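Local structure of possible flavin reductase (Haemophilus somnus 129PT, 2R0X) at residues N71-E76 with P107-A112; D117-E122 with I133-D138. The protein probably binds FMN and reduces riboflavin with NADPH, as a member of the split-barrel flavin reductases. One frame throughout, in Å; residues are numbered along the deposited sequence. Where two conformers were deposited one is given.

Contact 1: residues N71-E76 with P107-A112; sequences NTLTAE and PMLQDA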
loop_
_atom_site.group_PDB
_atom_site.type_symbol
_atom_site.label_atom_id
_atom_site.label_comp_id
_atom_site.label_asym_id
_atom_site.label_seq_id
_atom_site.Cartn_x
_atom_site.Cartn_y
_atom_site.Cartn_z
ATOM N N ASN A 71 10.512 -8.520 0.779
ATOM C CA ASN A 71 11.737 -8.136 0.054
ATOM C C ASN A 71 11.395 -7.101 -1.012
ATOM O O ASN A 71 10.835 -7.460 -2.069
ATOM C CB ASN A 71 12.333 -9.389 -0.618
ATOM C CG ASN A 71 12.681 -10.466 0.364
ATOM O OD1 ASN A 71 13.688 -10.369 1.077
ATOM N ND2 ASN A 71 11.864 -11.505 0.420
ATOM N N THR A 72 11.637 -5.854 -0.687
ATOM C CA THR A 72 11.296 -4.758 -1.609
ATOM C C THR A 72 12.359 -4.674 -2.701
ATOM O O THR A 72 13.552 -4.769 -2.395
ATOM C CB THR A 72 11.207 -3.454 -0.818
ATOM O OG1 THR A 72 10.290 -3.601 0.260
ATOM C CG2 THR A 72 10.771 -2.269 -1.744
ATOM N N LEU A 73 11.937 -4.590 -3.953
ATOM C CA LEU A 73 12.828 -4.783 -5.085
ATOM C C LEU A 73 13.482 -3.492 -5.569
ATOM O O LEU A 73 12.873 -2.420 -5.575
ATOM C CB LEU A 73 12.079 -5.439 -6.239
ATOM C CG LEU A 73 11.469 -6.816 -5.978
ATOM C CD1 LEU A 73 10.916 -7.383 -7.242
ATOM C CD2 LEU A 73 12.441 -7.781 -5.309
ATOM N N THR A 74 14.722 -3.652 -6.022
ATOM C CA THR A 74 15.424 -2.584 -6.722
ATOM C C THR A 74 14.960 -2.534 -8.176
ATOM O O THR A 74 14.367 -3.463 -8.723
ATOM C CB THR A 74 16.952 -2.759 -6.740
ATOM O OG1 THR A 74 17.255 -3.801 -7.650
ATOM C CG2 THR A 74 17.545 -3.051 -5.340
ATOM N N ALA A 75 15.331 -1.448 -8.843
ATOM C CA ALA A 75 15.008 -1.215 -10.262
ATOM C C ALA A 75 15.600 -2.274 -11.143
ATOM O O ALA A 75 15.128 -2.438 -12.268
ATOM C CB ALA A 75 15.472 0.182 -10.697
ATOM N N GLU A 76 16.639 -2.977 -10.664
ATOM C CA GLU A 76 17.316 -4.011 -11.418
ATOM C C GLU A 76 16.659 -5.364 -11.316
ATOM O O GLU A 76 17.102 -6.310 -11.982
ATOM C CB GLU A 76 18.772 -4.123 -10.953
ATOM C CG GLU A 76 19.627 -2.912 -11.294
ATOM C CD GLU A 76 19.323 -1.677 -10.466
ATOM O OE1 GLU A 76 19.158 -1.741 -9.237
ATOM O OE2 GLU A 76 19.223 -0.577 -11.060
ATOM N N PRO A 107 12.980 -16.547 3.682
ATOM C CA PRO A 107 14.134 -16.224 2.836
ATOM C C PRO A 107 14.295 -14.723 2.570
ATOM O O PRO A 107 13.365 -14.047 2.125
ATOM C CB PRO A 107 13.831 -16.966 1.546
ATOM C CG PRO A 107 12.880 -18.005 1.896
ATOM C CD PRO A 107 12.109 -17.533 3.056
HETATM N N MSE A 108 15.493 -14.222 2.875
HETATM C CA MSE A 108 15.895 -12.864 2.625
HETATM C C MSE A 108 16.565 -12.747 1.289
HETATM O O MSE A 108 17.585 -13.390 1.044
HETATM C CB MSE A 108 16.867 -12.382 3.685
HETATM C CG MSE A 108 17.055 -10.891 3.695
HETATM SE SE MSE A 108 18.601 -10.197 4.569
HETATM C CE MSE A 108 19.675 -9.819 3.041
ATOM N N LEU A 109 16.014 -11.922 0.405
ATOM C CA LEU A 109 16.564 -11.714 -0.908
ATOM C C LEU A 109 17.801 -10.825 -0.786
ATOM O O LEU A 109 17.737 -9.676 -0.339
ATOM C CB LEU A 109 15.511 -10.993 -1.779
ATOM C CG LEU A 109 15.967 -10.587 -3.200
ATOM C CD1 LEU A 109 16.455 -11.778 -3.980
ATOM C CD2 LEU A 109 14.826 -9.903 -3.901
ATOM N N GLN A 110 18.929 -11.360 -1.244
ATOM C CA GLN A 110 20.145 -10.592 -1.380
ATOM C C GLN A 110 20.008 -9.524 -2.468
ATOM O O GLN A 110 19.346 -9.736 -3.492
ATOM C CB GLN A 110 21.317 -11.547 -1.667
ATOM C CG GLN A 110 21.675 -12.416 -0.467
ATOM C CD GLN A 110 22.184 -11.611 0.695
ATOM O OE1 GLN A 110 23.033 -10.755 0.516
ATOM N NE2 GLN A 110 21.661 -11.857 1.881
ATOM N N ASP A 111 20.712 -8.410 -2.251
ATOM C CA ASP A 111 20.706 -7.313 -3.209
ATOM C C ASP A 111 19.325 -6.665 -3.387
ATOM O O ASP A 111 19.084 -6.008 -4.387
ATOM C CB ASP A 111 21.281 -7.769 -4.581
ATOM C CG ASP A 111 22.153 -6.736 -5.285
ATOM O OD1 ASP A 111 22.504 -5.701 -4.688
ATOM O OD2 ASP A 111 22.484 -6.989 -6.475
ATOM N N ALA A 112 18.447 -6.825 -2.416
ATOM C CA ALA A 112 17.155 -6.162 -2.433
ATOM C C ALA A 112 17.273 -4.704 -1.996
ATOM O O ALA A 112 18.248 -4.270 -1.402
ATOM C CB ALA A 112 16.175 -6.887 -1.527
HETATM O O HOH W 1 19.419 -5.396 -7.014
#

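Contact 2: residues D117-E122 with I133-D138; sequences DCEITE and ICKIVD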
loop_
_atom_site.group_PDB
_atom_site.type_symbol
_atom_site.label_atom_id
_atom_site.label_comp_id
_atom_site.label_asym_id
_atom_site.label_seq_id
_atom_site.Cartn_x
_atom_site.Cartn_y
_atom_site.Cartn_z
ATOM N N ASP A 117 11.683 -8.548 7.960
ATOM C CA ASP A 117 11.365 -9.906 8.454
ATOM C C ASP A 117 10.295 -9.777 9.524
ATOM O O ASP A 117 10.442 -8.960 10.400
ATOM C CB ASP A 117 12.640 -10.549 9.041
ATOM C CG ASP A 117 12.554 -12.061 9.071
ATOM O OD1 ASP A 117 11.574 -12.618 8.553
ATOM O OD2 ASP A 117 13.503 -12.679 9.613
ATOM N N CYS A 118 9.232 -10.557 9.371
ATOM C CA CYS A 118 8.004 -10.336 10.113
ATOM C C CYS A 118 7.380 -11.594 10.671
ATOM O O CYS A 118 7.500 -12.691 10.160
ATOM C CB CYS A 118 6.959 -9.702 9.189
ATOM S SG CYS A 118 7.426 -8.184 8.328
ATOM N N GLU A 119 6.656 -11.351 11.766
ATOM C CA GLU A 119 5.733 -12.322 12.324
ATOM C C GLU A 119 4.325 -11.963 11.900
ATOM O O GLU A 119 3.945 -10.798 11.974
ATOM C CB GLU A 119 5.814 -12.316 13.862
ATOM C CG GLU A 119 7.151 -12.865 14.376
ATOM C CD GLU A 119 7.415 -12.661 15.845
ATOM O OE1 GLU A 119 6.647 -11.957 16.543
ATOM O OE2 GLU A 119 8.469 -13.189 16.281
ATOM N N ILE A 120 3.545 -12.956 11.460
ATOM C CA ILE A 120 2.156 -12.696 11.008
ATOM C C ILE A 120 1.333 -12.797 12.267
ATOM O O ILE A 120 0.943 -13.883 12.694
ATOM C CB ILE A 120 1.703 -13.701 9.953
ATOM C CG1 ILE A 120 2.634 -13.688 8.729
ATOM C CG2 ILE A 120 0.239 -13.419 9.524
ATOM C CD1 ILE A 120 2.316 -14.692 7.687
ATOM N N THR A 121 1.047 -11.653 12.839
ATOM C CA THR A 121 0.455 -11.572 14.123
ATOM C C THR A 121 -1.025 -11.961 14.067
ATOM O O THR A 121 -1.521 -12.684 14.930
ATOM C CB THR A 121 0.669 -10.170 14.619
ATOM O OG1 THR A 121 2.075 -9.840 14.437
ATOM C CG2 THR A 121 0.238 -10.076 16.066
ATOM N N GLU A 122 -1.726 -11.499 13.036
ATOM C CA GLU A 122 -3.137 -11.823 12.853
ATOM C C GLU A 122 -3.468 -11.773 11.353
ATOM O O GLU A 122 -2.745 -11.185 10.538
ATOM C CB GLU A 122 -4.016 -10.939 13.727
ATOM C CG GLU A 122 -4.090 -9.555 13.298
ATOM C CD GLU A 122 -5.053 -8.668 14.075
ATOM O OE1 GLU A 122 -5.772 -9.154 14.968
ATOM O OE2 GLU A 122 -5.104 -7.478 13.747
ATOM N N ILE A 133 -1.413 -9.107 8.970
ATOM C CA ILE A 133 -0.874 -8.076 9.848
ATOM C C ILE A 133 0.445 -8.572 10.365
ATOM O O ILE A 133 0.501 -9.654 10.961
ATOM C CB ILE A 133 -1.785 -7.811 11.053
ATOM C CG1 ILE A 133 -3.137 -7.312 10.585
ATOM C CG2 ILE A 133 -1.180 -6.805 11.966
ATOM C CD1 ILE A 133 -3.068 -6.142 9.672
ATOM N N CYS A 134 1.495 -7.798 10.132
ATOM C CA CYS A 134 2.851 -8.332 10.283
ATOM C C CYS A 134 3.724 -7.437 11.154
ATOM O O CYS A 134 4.169 -6.383 10.720
ATOM C CB CYS A 134 3.480 -8.439 8.892
ATOM S SG CYS A 134 2.623 -9.568 7.775
ATOM N N LYS A 135 4.045 -7.928 12.338
ATOM C CA LYS A 135 4.962 -7.247 13.222
ATOM C C LYS A 135 6.375 -7.444 12.673
ATOM O O LYS A 135 6.808 -8.569 12.455
ATOM C CB LYS A 135 4.868 -7.826 14.631
ATOM C CG LYS A 135 5.820 -7.175 15.583
ATOM C CD LYS A 135 5.835 -7.901 16.960
ATOM C CE LYS A 135 6.880 -7.367 17.840
ATOM N NZ LYS A 135 6.783 -8.141 19.124
ATOM N N ILE A 136 7.112 -6.368 12.520
ATOM C CA ILE A 136 8.487 -6.418 11.991
ATOM C C ILE A 136 9.447 -6.771 13.113
ATOM O O ILE A 136 9.474 -6.119 14.148
ATOM C CB ILE A 136 8.895 -5.092 11.327
ATOM C CG1 ILE A 136 7.920 -4.788 10.165
ATOM C CG2 ILE A 136 10.329 -5.138 10.865
ATOM C CD1 ILE A 136 7.941 -3.346 9.788
ATOM N N VAL A 137 10.224 -7.826 12.920
ATOM C CA VAL A 137 11.172 -8.274 13.937
ATOM C C VAL A 137 12.632 -8.143 13.510
ATOM O O VAL A 137 13.499 -8.267 14.374
ATOM C CB VAL A 137 10.870 -9.686 14.439
ATOM C CG1 VAL A 137 9.462 -9.717 15.095
ATOM C CG2 VAL A 137 10.967 -10.715 13.322
ATOM N N ASP A 138 12.927 -7.850 12.236
ATOM C CA ASP A 138 14.295 -7.603 11.813
ATOM C C ASP A 138 14.195 -6.847 10.480
ATOM O O ASP A 138 13.250 -7.028 9.744
ATOM C CB ASP A 138 15.066 -8.957 11.697
ATOM C CG ASP A 138 16.541 -8.850 11.858
ATOM O OD1 ASP A 138 17.095 -7.731 11.772
ATOM O OD2 ASP A 138 17.159 -9.942 12.048
HETATM O O HOH W 2 7.504 -10.765 18.855
#

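Contact 1: residues N71-E76 with P107-A112
Asn71 holds its CG anti to the carbonyl carbon (chi1 -60°), while Leu109 turns CG anti to its backbone N (chi1 175°), so the two side chains cross obliquely, Asn71 CG and OD1 against Leu109 CB. Asn71 OD1 then accepts from the backbone N of Leu109 at 2.9 Å. The bond is almost straight at the hydrogen, 175°, yet the donor stands above the carbonyl plane of the amide. Asn71 ND2 reaches Pro107 O only weakly, at 3.4 Å. Asn115 ND2 also donates to OD1 and Ile21 O accepts from ND2, which fixes the rotation of the buried amide. Beside it the branches of Leu73 and Leu109 meet at about a right angle, tip to tip, with CD2 to CD2 at 3.5 Å, tighter than usual for carbon atoms. Farther along, Thr74 CG2 lies 3.5 Å from Asp111 O, in the type II turn Leu109 to Ala112. Its OG1 accepts from the backbone N of Glu76, making an ST turn, and a water 2.8 Å from Thr74 OG1 donates to Asp111 O. At the Asn71 end the polar link is thus one strong and one weak bond from a buried amide to the two sides of Met108.

Contact 2: residues D117-E122 with I133-D138
Cys118 and Cys134 meet through their CB atoms, 3.7 Å apart, and share one face of the sheet with Ile120 and Ile136. Both sulfurs sit anti to the carbonyl carbon; Cys118 SG lies 3.9 Å from Ile136 CG1, and Leu48 and Leu68 of the flanking strands pack on both cysteines. Between the two strands the backbone pairs antiparallel: Glu119 N donates to Lys135 O at 2.9 Å, in the carbonyl plane, and Lys135 N returns a bond to Glu119 O. At one end Asp117 O is gripped twice, by Val137 N at 2.8 Å and by Asp138 N at 3.3 Å. At the other, Thr121 N donates to Ile133 O and Ile133 N to Glu122 O, each nearly along the C=O axis. Glu122 CG runs alongside Ile133 CG1 at 3.6 Å. The Glu119 side chain crosses that of Val137 at about a right angle, with CD 3.7 Å from Val137 CG1. On the face away from the cysteines, which Glu122 and Ile133 share, Glu119 and Lys135 extend side by side; a water donates to Glu119 OE1 and accepts from Lys135 NZ, bridging charges still 4.6 Å apart. Two residues facing one, Thr121 and Glu122 against Ile133, and Val137 and Asp138 against Asp117, define two classic beta bulges in a hairpin of the split barrel.

In the fold
From the N terminus, the chain passes through strand 67-72 into 71-76, then through 30 residues that include helices 78-84 and 90-94 before 107-112 returns to close contact 1. Strand 114-126 follows almost at once, and its turn into strand 129-141 closes contact 2 as a local hairpin. The two contacts are therefore in series, neither nested nor crossed, with centres 18 Å apart and nearest atoms about 6 Å apart. Strand 114-126 is the common element: it pairs antiparallel with both 67-72 and 129-141. Contact 1 ties the helical excursion and the short strand 108-109 to the end of strand 67-72, whereas contact 2 continues the main sheet toward strand 46-53.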